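PDB 2CYC: tyrosyl-tRNA synthetase from Pyrococcus horikoshii, which attaches tyrosine to tRNA(Tyr), first activating the amino acid with ATP to tyrosyl-adenylate and then passing it to the acceptor end of the tRNA. Local coordinates for residues Gly44-Gly49 against Val261-Ser266; Glu269-Leu274 against Tyr346-Leu351; Phe305-Pro310 against Lys340-Glu345. One frame throughout, in Å; residues are numbered along the deposited sequence.

How the contacts relate
Following the chain from the N terminus, contact 1 comes first. It brings G44-G49, at the start of helix 48-63, against V261-S266, and the 211 residues it spans include much of the nucleotide-binding core. Contact 2 then opens in helix 267-276 and closes at the end of helix 336-350. Contact 3 lies wholly within that second loop, setting strand 305-307 on an earlier part of the same helix 336-350. Contacts 1 and 2 are thus in series, and a salt bridge between D265 and K273 joins them directly. Together the three lead outward from the catalytic core, through a pair of helices, to a small beta hairpin.

Contact 1. Residues Gly44-Gly49 against Val261-Ser266; sequences GYIHLG and VFIHDS
One face of the F262 ring carries Y45 CB, which lies 3.9 Å from the ring centre in a CH-pi contact, displaced toward the rim. The Y45 ring turns its edge to a face of F262, the planes 52° apart, while C of I46 and N of H47 lie in plane at the F262 edge. H264 completes this aromatic cluster. Its own edge meets the tyrosine, CE1 coming 3.3 Å from Y45 CD2 as the two side chains cross at about a right angle, and its NE2 is bonded to Y97 OH.

Backbone bonds run on both sides of the H47-F262 bridge: I263 N gives to I46 O (3.1 Å) and L48 N to V261 O (3.0 Å). The second segment turns back in a type I turn, where F262 N donates to D265 OD2 from above the carboxylate plane. Branched aliphatic side chains pack beside these bonds. L48, its CG anti to the carbonyl carbon (chi1 -52°), sets that atom 3.4 Å from V261 O. Its CD1 lies 3.9 Å from V261 CG1 and its CD2 4.1 Å from I263 CG2; an alanine here would probably open a gap beside V261 and I263.

H47-L48-G49 corresponds to the start of the class I HIGH signature, with leucine second. H47 NE2 bonds S253 OG of the KMSKS region, and the H47 side chain is about 9 Å from the bound tyrosine. Helix 87-108 covers Y45 and I46, helix 363-370 packs on Y45 and H264, and W292 of helix 288-297 touches both L48 and V261.

Contact 2. Residues Glu269-Leu274 against Tyr346-Leu351; sequences EIRQKL and YLINLL
I270 and I348 bring the two backbones nearest, CA to CA 7.0 Å, where the helical segments 269-274 and 346-350 run nearly antiparallel at 150° with their axes 10.1 Å apart. At this spacing the gap is filled by side chains of middling size, and isoleucine and leucine suit it because their branched ends meet at van der Waals distance and bring no polar group to satisfy.

I270 is the hub. Its CG1 stands anti to the carbonyl carbon (chi1 -68°) and its CG2 anti to the backbone N, and both branches touch I348 CG1. CG2 lies 4.0 Å from that atom, the two isoleucines running alongside each other in opposing senses, and also reaches L347 CB. At the end of the other branch, CD1 is likewise in contact with I348 CG1 and is 4.0 Å from L351 CD1. One turn further along its helix, L274 crosses L347 at about a right angle, CD2 to CD2 4.1 Å.

R271 closes one flank. From an extended chain its guanidinium lays one face over the I348 methyl, CD1 standing 3.5 Å from R271 NE and 3.6 Å from R271 NH2. Arginine suits this border because the flat group can cover an aliphatic end while NE makes a salt bridge with OE2 of E345, one turn before I348; that bridge probably helps to fix the plane of the guanidinium. Elsewhere on the first helix, K273 NZ bonds A260 O and P257 O, tying it to the chain that follows the KMSKS region.

This is plain antiparallel helix packing away from the tyrosine site, within the helical region that, as in other class I synthetases, follows the KMSKS motif beyond the Rossmann-type catalytic core.

Contact 3. Residues Phe305-Pro310 against Lys340-Glu345; sequences FTVHRP and KNAVAE
K340, half a turn before the A342 that meets F305 and V307, has its NZ gripped by two backbone carbonyls, R275 O in the last turn of helix 267-276 and A277 O just past its end. There the lysine's positive charge would probably be stabilised by the negative end of the helix dipole.

Across the contact itself the meeting is apolar and centres on the methyl of A342. F305, its CG anti to the backbone N (chi1 -180°), reaches over to the helix and sets CZ 3.5 Å from A342 CB. The ring comes in edge first to the helix backbone, with C of A342 and N of V343 near its plane. V307 adds CG2 at 3.9 Å from the same A342 CB. A side chain as small as alanine suits this point, because V307 and A342 approach to 5.7 Å between their CA atoms.

T306, between them, points the other way, and its OG1 is hydrogen-bonded to T318 OG1. Strand 305-307 pairs antiparallel with strand 317-319 in a small hairpin, which thus rests against helix 336-350, while I297 of helix 288-297 packs on both F305 and V343.

Contact 1. Residues Gly44-Gly49 against Val261-Ser266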
loop_
_atom_site.group_PDB
_atom_site.type_symbol
_atom_site.label_atom_id
_atom_site.label_comp_id
_atom_site.label_asym_id
_atom_site.label_seq_id
_atom_site.Cartn_x
_atom_site.Cartn_y
_atom_site.Cartn_z
ATOM N N GLY A 44 -2.617 -0.811 -24.832
ATOM C CA GLY A 44 -2.922 -1.396 -26.125
ATOM C C GLY A 44 -4.010 -0.664 -26.883
ATOM O O GLY A 44 -4.519 0.367 -26.427
ATOM N N TYR A 45 -4.365 -1.201 -28.047
ATOM C CA TYR A 45 -5.398 -0.611 -28.882
ATOM C C TYR A 45 -6.758 -0.756 -28.225
ATOM O O TYR A 45 -7.023 -1.731 -27.524
ATOM C CB TYR A 45 -5.406 -1.269 -30.267
ATOM C CG TYR A 45 -4.134 -1.014 -31.051
ATOM C CD1 TYR A 45 -3.202 -2.031 -31.259
ATOM C CD2 TYR A 45 -3.858 0.251 -31.569
ATOM C CE1 TYR A 45 -2.022 -1.793 -31.964
ATOM C CE2 TYR A 45 -2.680 0.504 -32.277
ATOM C CZ TYR A 45 -1.767 -0.523 -32.469
ATOM O OH TYR A 45 -0.601 -0.281 -33.162
ATOM N N ILE A 46 -7.614 0.231 -28.448
ATOM C CA ILE A 46 -8.947 0.228 -27.871
ATOM C C ILE A 46 -9.884 -0.678 -28.672
ATOM O O ILE A 46 -10.229 -0.360 -29.813
ATOM C CB ILE A 46 -9.527 1.661 -27.848
ATOM C CG1 ILE A 46 -8.689 2.543 -26.912
ATOM C CG2 ILE A 46 -11.000 1.628 -27.420
ATOM C CD1 ILE A 46 -8.964 4.037 -27.078
ATOM N N HIS A 47 -10.284 -1.806 -28.084
ATOM C CA HIS A 47 -11.198 -2.719 -28.772
ATOM C C HIS A 47 -12.625 -2.233 -28.534
ATOM O O HIS A 47 -12.836 -1.351 -27.705
ATOM C CB HIS A 47 -10.994 -4.168 -28.290
ATOM C CG HIS A 47 -11.309 -4.391 -26.844
ATOM N ND1 HIS A 47 -12.599 -4.427 -26.360
ATOM C CD2 HIS A 47 -10.502 -4.631 -25.783
ATOM C CE1 HIS A 47 -12.575 -4.682 -25.064
ATOM N NE2 HIS A 47 -11.314 -4.810 -24.687
ATOM N N LEU A 48 -13.599 -2.788 -29.257
ATOM C CA LEU A 48 -14.992 -2.328 -29.153
ATOM C C LEU A 48 -15.620 -2.350 -27.764
ATOM O O LEU A 48 -16.459 -1.496 -27.442
ATOM C CB LEU A 48 -15.891 -3.109 -30.125
ATOM C CG LEU A 48 -15.423 -3.140 -31.582
ATOM C CD1 LEU A 48 -16.518 -3.732 -32.472
ATOM C CD2 LEU A 48 -15.077 -1.734 -32.028
ATOM N N GLY A 49 -15.242 -3.329 -26.949
ATOM C CA GLY A 49 -15.792 -3.392 -25.607
ATOM C C GLY A 49 -15.404 -2.156 -24.815
ATOM O O GLY A 49 -16.237 -1.523 -24.168
ATOM N N VAL A 261 -11.862 -6.718 -32.382
ATOM C CA VAL A 261 -11.961 -5.650 -33.353
ATOM C C VAL A 261 -11.663 -4.342 -32.627
ATOM O O VAL A 261 -12.186 -4.091 -31.537
ATOM C CB VAL A 261 -13.357 -5.603 -33.993
ATOM C CG1 VAL A 261 -13.511 -4.325 -34.820
ATOM C CG2 VAL A 261 -13.555 -6.841 -34.886
ATOM N N PHE A 262 -10.799 -3.530 -33.229
ATOM C CA PHE A 262 -10.416 -2.245 -32.662
ATOM C C PHE A 262 -11.166 -1.119 -33.367
ATOM O O PHE A 262 -11.524 -1.230 -34.545
ATOM C CB PHE A 262 -8.902 -2.079 -32.766
ATOM C CG PHE A 262 -8.140 -3.216 -32.131
ATOM C CD1 PHE A 262 -7.391 -4.091 -32.904
ATOM C CD2 PHE A 262 -8.200 -3.427 -30.756
ATOM C CE1 PHE A 262 -6.711 -5.161 -32.315
ATOM C CE2 PHE A 262 -7.522 -4.497 -30.158
ATOM C CZ PHE A 262 -6.780 -5.360 -30.938
ATOM N N ILE A 263 -11.419 -0.039 -32.639
ATOM C CA ILE A 263 -12.190 1.069 -33.185
ATOM C C ILE A 263 -11.673 1.624 -34.505
ATOM O O ILE A 263 -12.462 2.103 -35.319
ATOM C CB ILE A 263 -12.329 2.223 -32.153
ATOM C CG1 ILE A 263 -10.953 2.732 -31.725
ATOM C CG2 ILE A 263 -13.120 1.743 -30.943
ATOM C CD1 ILE A 263 -11.044 3.917 -30.771
ATOM N N HIS A 264 -10.362 1.548 -34.728
ATOM C CA HIS A 264 -9.793 2.051 -35.969
ATOM C C HIS A 264 -9.396 0.970 -36.980
ATOM O O HIS A 264 -8.655 1.246 -37.924
ATOM C CB HIS A 264 -8.587 2.949 -35.662
ATOM C CG HIS A 264 -7.741 2.448 -34.535
ATOM N ND1 HIS A 264 -7.044 1.260 -34.601
ATOM C CD2 HIS A 264 -7.539 2.936 -33.288
ATOM C CE1 HIS A 264 -6.454 1.035 -33.442
ATOM N NE2 HIS A 264 -6.738 2.037 -32.626
ATOM N N ASP A 265 -9.876 -0.257 -36.799
ATOM C CA ASP A 265 -9.552 -1.313 -37.768
ATOM C C ASP A 265 -10.086 -0.917 -39.157
ATOM O O ASP A 265 -11.166 -0.331 -39.277
ATOM C CB ASP A 265 -10.174 -2.653 -37.354
ATOM C CG ASP A 265 -9.315 -3.421 -36.355
ATOM O OD1 ASP A 265 -8.132 -3.052 -36.169
ATOM O OD2 ASP A 265 -9.823 -4.407 -35.770
ATOM N N SER A 266 -9.335 -1.236 -40.206
ATOM C CA SER A 266 -9.760 -0.884 -41.560
ATOM C C SER A 266 -11.001 -1.684 -41.954
ATOM O O SER A 266 -11.341 -2.684 -41.310
ATOM C CB SER A 266 -8.642 -1.178 -42.559
ATOM O OG SER A 266 -8.482 -2.579 -42.732
#

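Contact 2. Residues Glu269-Leu274 against Tyr346-Leu351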
loop_
_atom_site.group_PDB
_atom_site.type_symbol
_atom_site.label_atom_id
_atom_site.label_comp_id
_atom_site.label_asym_id
_atom_site.label_seq_id
_atom_site.Cartn_x
_atom_site.Cartn_y
_atom_site.Cartn_z
ATOM N N GLU A 269 -10.000 -5.277 -42.520
ATOM C CA GLU A 269 -9.670 -6.024 -41.309
ATOM C C GLU A 269 -10.972 -6.429 -40.625
ATOM O O GLU A 269 -11.104 -7.545 -40.130
ATOM C CB GLU A 269 -8.828 -5.173 -40.356
ATOM C CG GLU A 269 -7.452 -4.837 -40.893
ATOM C CD GLU A 269 -6.697 -3.888 -39.986
ATOM O OE1 GLU A 269 -7.188 -2.760 -39.762
ATOM O OE2 GLU A 269 -5.615 -4.273 -39.493
ATOM N N ILE A 270 -11.944 -5.525 -40.613
ATOM C CA ILE A 270 -13.217 -5.846 -39.981
ATOM C C ILE A 270 -13.931 -6.990 -40.703
ATOM O O ILE A 270 -14.415 -7.921 -40.059
ATOM C CB ILE A 270 -14.147 -4.613 -39.908
ATOM C CG1 ILE A 270 -13.567 -3.592 -38.924
ATOM C CG2 ILE A 270 -15.553 -5.039 -39.457
ATOM C CD1 ILE A 270 -14.354 -2.277 -38.836
ATOM N N ARG A 271 -13.985 -6.938 -42.034
ATOM C CA ARG A 271 -14.650 -8.008 -42.779
ATOM C C ARG A 271 -13.958 -9.328 -42.489
ATOM O O ARG A 271 -14.607 -10.350 -42.233
ATOM C CB ARG A 271 -14.617 -7.732 -44.290
ATOM C CG ARG A 271 -15.425 -6.511 -44.691
ATOM C CD ARG A 271 -15.339 -6.204 -46.179
ATOM N NE ARG A 271 -16.117 -5.005 -46.460
ATOM C CZ ARG A 271 -15.622 -3.900 -47.013
ATOM N NH1 ARG A 271 -14.342 -3.843 -47.362
ATOM N NH2 ARG A 271 -16.402 -2.836 -47.172
ATOM N N GLN A 272 -12.631 -9.298 -42.511
ATOM C CA GLN A 272 -11.844 -10.497 -42.267
ATOM C C GLN A 272 -12.114 -11.089 -40.887
ATOM O O GLN A 272 -12.340 -12.294 -40.758
ATOM C CB GLN A 272 -10.354 -10.181 -42.404
ATOM C CG GLN A 272 -9.462 -11.404 -42.309
ATOM C CD GLN A 272 -8.129 -11.103 -41.640
ATOM O OE1 GLN A 272 -8.074 -10.806 -40.438
ATOM N NE2 GLN A 272 -7.045 -11.174 -42.415
ATOM N N LYS A 273 -12.087 -10.247 -39.854
ATOM C CA LYS A 273 -12.326 -10.732 -38.497
ATOM C C LYS A 273 -13.740 -11.287 -38.296
ATOM O O LYS A 273 -13.909 -12.344 -37.677
ATOM C CB LYS A 273 -12.036 -9.624 -37.482
ATOM C CG LYS A 273 -10.548 -9.303 -37.364
ATOM C CD LYS A 273 -10.286 -8.158 -36.396
ATOM C CE LYS A 273 -8.795 -7.838 -36.331
ATOM N NZ LYS A 273 -8.485 -6.714 -35.400
ATOM N N LEU A 274 -14.756 -10.588 -38.798
ATOM C CA LEU A 274 -16.120 -11.095 -38.657
ATOM C C LEU A 274 -16.268 -12.394 -39.428
ATOM O O LEU A 274 -16.962 -13.320 -38.997
ATOM C CB LEU A 274 -17.137 -10.067 -39.164
ATOM C CG LEU A 274 -17.781 -9.219 -38.061
ATOM C CD1 LEU A 274 -18.649 -10.108 -37.158
ATOM C CD2 LEU A 274 -16.683 -8.532 -37.249
ATOM N N TYR A 346 -22.195 -3.008 -40.830
ATOM C CA TYR A 346 -22.728 -2.120 -39.799
ATOM C C TYR A 346 -21.554 -1.509 -39.009
ATOM O O TYR A 346 -21.510 -0.307 -38.754
ATOM C CB TYR A 346 -23.626 -2.901 -38.832
ATOM C CG TYR A 346 -24.083 -2.072 -37.649
ATOM C CD1 TYR A 346 -25.305 -1.395 -37.668
ATOM C CD2 TYR A 346 -23.267 -1.923 -36.530
ATOM C CE1 TYR A 346 -25.700 -0.588 -36.598
ATOM C CE2 TYR A 346 -23.649 -1.121 -35.459
ATOM C CZ TYR A 346 -24.857 -0.458 -35.496
ATOM O OH TYR A 346 -25.205 0.341 -34.431
ATOM N N LEU A 347 -20.609 -2.356 -38.616
ATOM C CA LEU A 347 -19.436 -1.913 -37.854
ATOM C C LEU A 347 -18.552 -0.963 -38.676
ATOM O O LEU A 347 -18.045 0.043 -38.169
ATOM C CB LEU A 347 -18.632 -3.140 -37.415
ATOM C CG LEU A 347 -18.666 -3.605 -35.954
ATOM C CD1 LEU A 347 -19.967 -3.270 -35.302
ATOM C CD2 LEU A 347 -18.388 -5.099 -35.896
ATOM N N ILE A 348 -18.378 -1.278 -39.954
ATOM C CA ILE A 348 -17.562 -0.448 -40.827
ATOM C C ILE A 348 -18.136 0.961 -40.899
ATOM O O ILE A 348 -17.403 1.952 -40.822
ATOM C CB ILE A 348 -17.493 -1.052 -42.243
ATOM C CG1 ILE A 348 -16.619 -2.305 -42.219
ATOM C CG2 ILE A 348 -16.967 -0.018 -43.240
ATOM C CD1 ILE A 348 -16.623 -3.079 -43.538
ATOM N N ASN A 349 -19.455 1.049 -41.024
ATOM C CA ASN A 349 -20.102 2.348 -41.115
ATOM C C ASN A 349 -20.144 3.066 -39.787
ATOM O O ASN A 349 -19.930 4.279 -39.722
ATOM C CB ASN A 349 -21.513 2.202 -41.691
ATOM C CG ASN A 349 -21.492 1.793 -43.150
ATOM O OD1 ASN A 349 -20.730 2.350 -43.947
ATOM N ND2 ASN A 349 -22.323 0.822 -43.515
ATOM N N LEU A 350 -20.411 2.324 -38.725
ATOM C CA LEU A 350 -20.463 2.932 -37.400
ATOM C C LEU A 350 -19.139 3.599 -37.043
ATOM O O LEU A 350 -19.110 4.715 -36.527
ATOM C CB LEU A 350 -20.763 1.872 -36.332
ATOM C CG LEU A 350 -20.711 2.360 -34.879
ATOM C CD1 LEU A 350 -21.809 3.397 -34.663
ATOM C CD2 LEU A 350 -20.892 1.185 -33.915
ATOM N N LEU A 351 -18.047 2.905 -37.334
ATOM C CA LEU A 351 -16.712 3.372 -36.979
ATOM C C LEU A 351 -16.004 4.309 -37.956
ATOM O O LEU A 351 -14.882 4.759 -37.681
ATOM C CB LEU A 351 -15.814 2.153 -36.711
ATOM C CG LEU A 351 -16.318 1.150 -35.654
ATOM C CD1 LEU A 351 -15.478 -0.127 -35.713
ATOM C CD2 LEU A 351 -16.261 1.775 -34.248
#

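Contact 3. Residues Phe305-Pro310 against Lys340-Glu345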
loop_
_atom_site.group_PDB
_atom_site.type_symbol
_atom_site.label_atom_id
_atom_site.label_comp_id
_atom_site.label_asym_id
_atom_site.label_seq_id
_atom_site.Cartn_x
_atom_site.Cartn_y
_atom_site.Cartn_z
ATOM N N PHE A 305 -32.451 -3.041 -38.396
ATOM C CA PHE A 305 -31.235 -3.717 -38.836
ATOM C C PHE A 305 -31.628 -4.652 -39.975
ATOM O O PHE A 305 -32.351 -5.632 -39.771
ATOM C CB PHE A 305 -30.596 -4.517 -37.695
ATOM C CG PHE A 305 -29.332 -5.232 -38.100
ATOM C CD1 PHE A 305 -28.273 -4.528 -38.682
ATOM C CD2 PHE A 305 -29.197 -6.605 -37.910
ATOM C CE1 PHE A 305 -27.095 -5.183 -39.073
ATOM C CE2 PHE A 305 -28.018 -7.277 -38.297
ATOM C CZ PHE A 305 -26.966 -6.561 -38.880
ATOM N N THR A 306 -31.153 -4.337 -41.173
ATOM C CA THR A 306 -31.482 -5.126 -42.353
ATOM C C THR A 306 -30.367 -6.028 -42.862
ATOM O O THR A 306 -29.228 -5.598 -43.013
ATOM C CB THR A 306 -31.909 -4.206 -43.533
ATOM O OG1 THR A 306 -33.061 -3.448 -43.153
ATOM C CG2 THR A 306 -32.249 -5.037 -44.774
ATOM N N VAL A 307 -30.710 -7.285 -43.117
ATOM C CA VAL A 307 -29.763 -8.246 -43.674
ATOM C C VAL A 307 -30.208 -8.443 -45.120
ATOM O O VAL A 307 -31.292 -8.977 -45.375
ATOM C CB VAL A 307 -29.814 -9.603 -42.939
ATOM C CG1 VAL A 307 -28.883 -10.609 -43.631
ATOM C CG2 VAL A 307 -29.406 -9.420 -41.477
ATOM N N HIS A 308 -29.391 -7.978 -46.063
ATOM C CA HIS A 308 -29.719 -8.104 -47.477
ATOM C C HIS A 308 -29.314 -9.472 -48.002
ATOM O O HIS A 308 -28.174 -9.903 -47.818
ATOM C CB HIS A 308 -29.015 -7.021 -48.299
ATOM C CG HIS A 308 -29.370 -5.626 -47.890
ATOM N ND1 HIS A 308 -28.636 -4.909 -46.970
ATOM C CD2 HIS A 308 -30.403 -4.829 -48.250
ATOM C CE1 HIS A 308 -29.202 -3.733 -46.778
ATOM N NE2 HIS A 308 -30.278 -3.659 -47.542
ATOM N N ARG A 309 -30.255 -10.147 -48.656
ATOM C CA ARG A 309 -30.015 -11.470 -49.219
ATOM C C ARG A 309 -30.818 -11.616 -50.499
ATOM O O ARG A 309 -31.842 -10.952 -50.674
ATOM C CB ARG A 309 -30.492 -12.557 -48.258
ATOM C CG ARG A 309 -29.932 -12.486 -46.862
ATOM C CD ARG A 309 -30.573 -13.545 -45.993
ATOM N NE ARG A 309 -32.009 -13.319 -45.875
ATOM C CZ ARG A 309 -32.785 -13.874 -44.952
ATOM N NH1 ARG A 309 -32.268 -14.704 -44.051
ATOM N NH2 ARG A 309 -34.080 -13.582 -44.918
ATOM N N PRO A 310 -30.357 -12.473 -51.422
ATOM C CA PRO A 310 -31.135 -12.639 -52.652
ATOM C C PRO A 310 -32.341 -13.492 -52.277
ATOM O O PRO A 310 -32.311 -14.203 -51.271
ATOM C CB PRO A 310 -30.166 -13.366 -53.585
ATOM C CG PRO A 310 -29.317 -14.161 -52.633
ATOM C CD PRO A 310 -29.064 -13.172 -51.512
ATOM N N LYS A 340 -23.024 -12.469 -40.347
ATOM C CA LYS A 340 -21.645 -11.987 -40.247
ATOM C C LYS A 340 -21.364 -10.824 -41.201
ATOM O O LYS A 340 -20.747 -9.827 -40.821
ATOM C CB LYS A 340 -20.649 -13.108 -40.553
ATOM C CG LYS A 340 -20.409 -14.117 -39.447
ATOM C CD LYS A 340 -19.368 -15.118 -39.944
ATOM C CE LYS A 340 -19.057 -16.183 -38.926
ATOM N NZ LYS A 340 -17.918 -17.021 -39.390
ATOM N N ASN A 341 -21.798 -10.962 -42.450
ATOM C CA ASN A 341 -21.571 -9.909 -43.422
ATOM C C ASN A 341 -22.326 -8.641 -43.034
ATOM O O ASN A 341 -21.808 -7.531 -43.165
ATOM C CB ASN A 341 -21.985 -10.382 -44.820
ATOM C CG ASN A 341 -22.054 -9.244 -45.828
ATOM O OD1 ASN A 341 -23.142 -8.794 -46.193
ATOM N ND2 ASN A 341 -20.892 -8.766 -46.274
ATOM N N ALA A 342 -23.546 -8.795 -42.534
ATOM C CA ALA A 342 -24.315 -7.616 -42.152
ATOM C C ALA A 342 -23.669 -6.923 -40.942
ATOM O O ALA A 342 -23.597 -5.701 -40.890
ATOM C CB ALA A 342 -25.767 -7.999 -41.854
ATOM N N VAL A 343 -23.178 -7.697 -39.978
ATOM C CA VAL A 343 -22.547 -7.094 -38.808
ATOM C C VAL A 343 -21.275 -6.341 -39.197
ATOM O O VAL A 343 -21.014 -5.257 -38.682
ATOM C CB VAL A 343 -22.222 -8.147 -37.732
ATOM C CG1 VAL A 343 -21.359 -7.533 -36.629
ATOM C CG2 VAL A 343 -23.522 -8.681 -37.134
ATOM N N ALA A 344 -20.489 -6.908 -40.109
ATOM C CA ALA A 344 -19.260 -6.255 -40.556
ATOM C C ALA A 344 -19.531 -4.871 -41.163
ATOM O O ALA A 344 -18.883 -3.875 -40.798
ATOM C CB ALA A 344 -18.542 -7.129 -41.578
ATOM N N GLU A 345 -20.482 -4.812 -42.097
ATOM C CA GLU A 345 -20.825 -3.551 -42.756
ATOM C C GLU A 345 -21.358 -2.543 -41.754
ATOM O O GLU A 345 -21.021 -1.357 -41.817
ATOM C CB GLU A 345 -21.855 -3.784 -43.871
ATOM C CG GLU A 345 -21.300 -4.566 -45.060
ATOM C CD GLU A 345 -19.999 -3.979 -45.571
ATOM O OE1 GLU A 345 -19.956 -2.747 -45.789
ATOM O OE2 GLU A 345 -19.023 -4.746 -45.754
#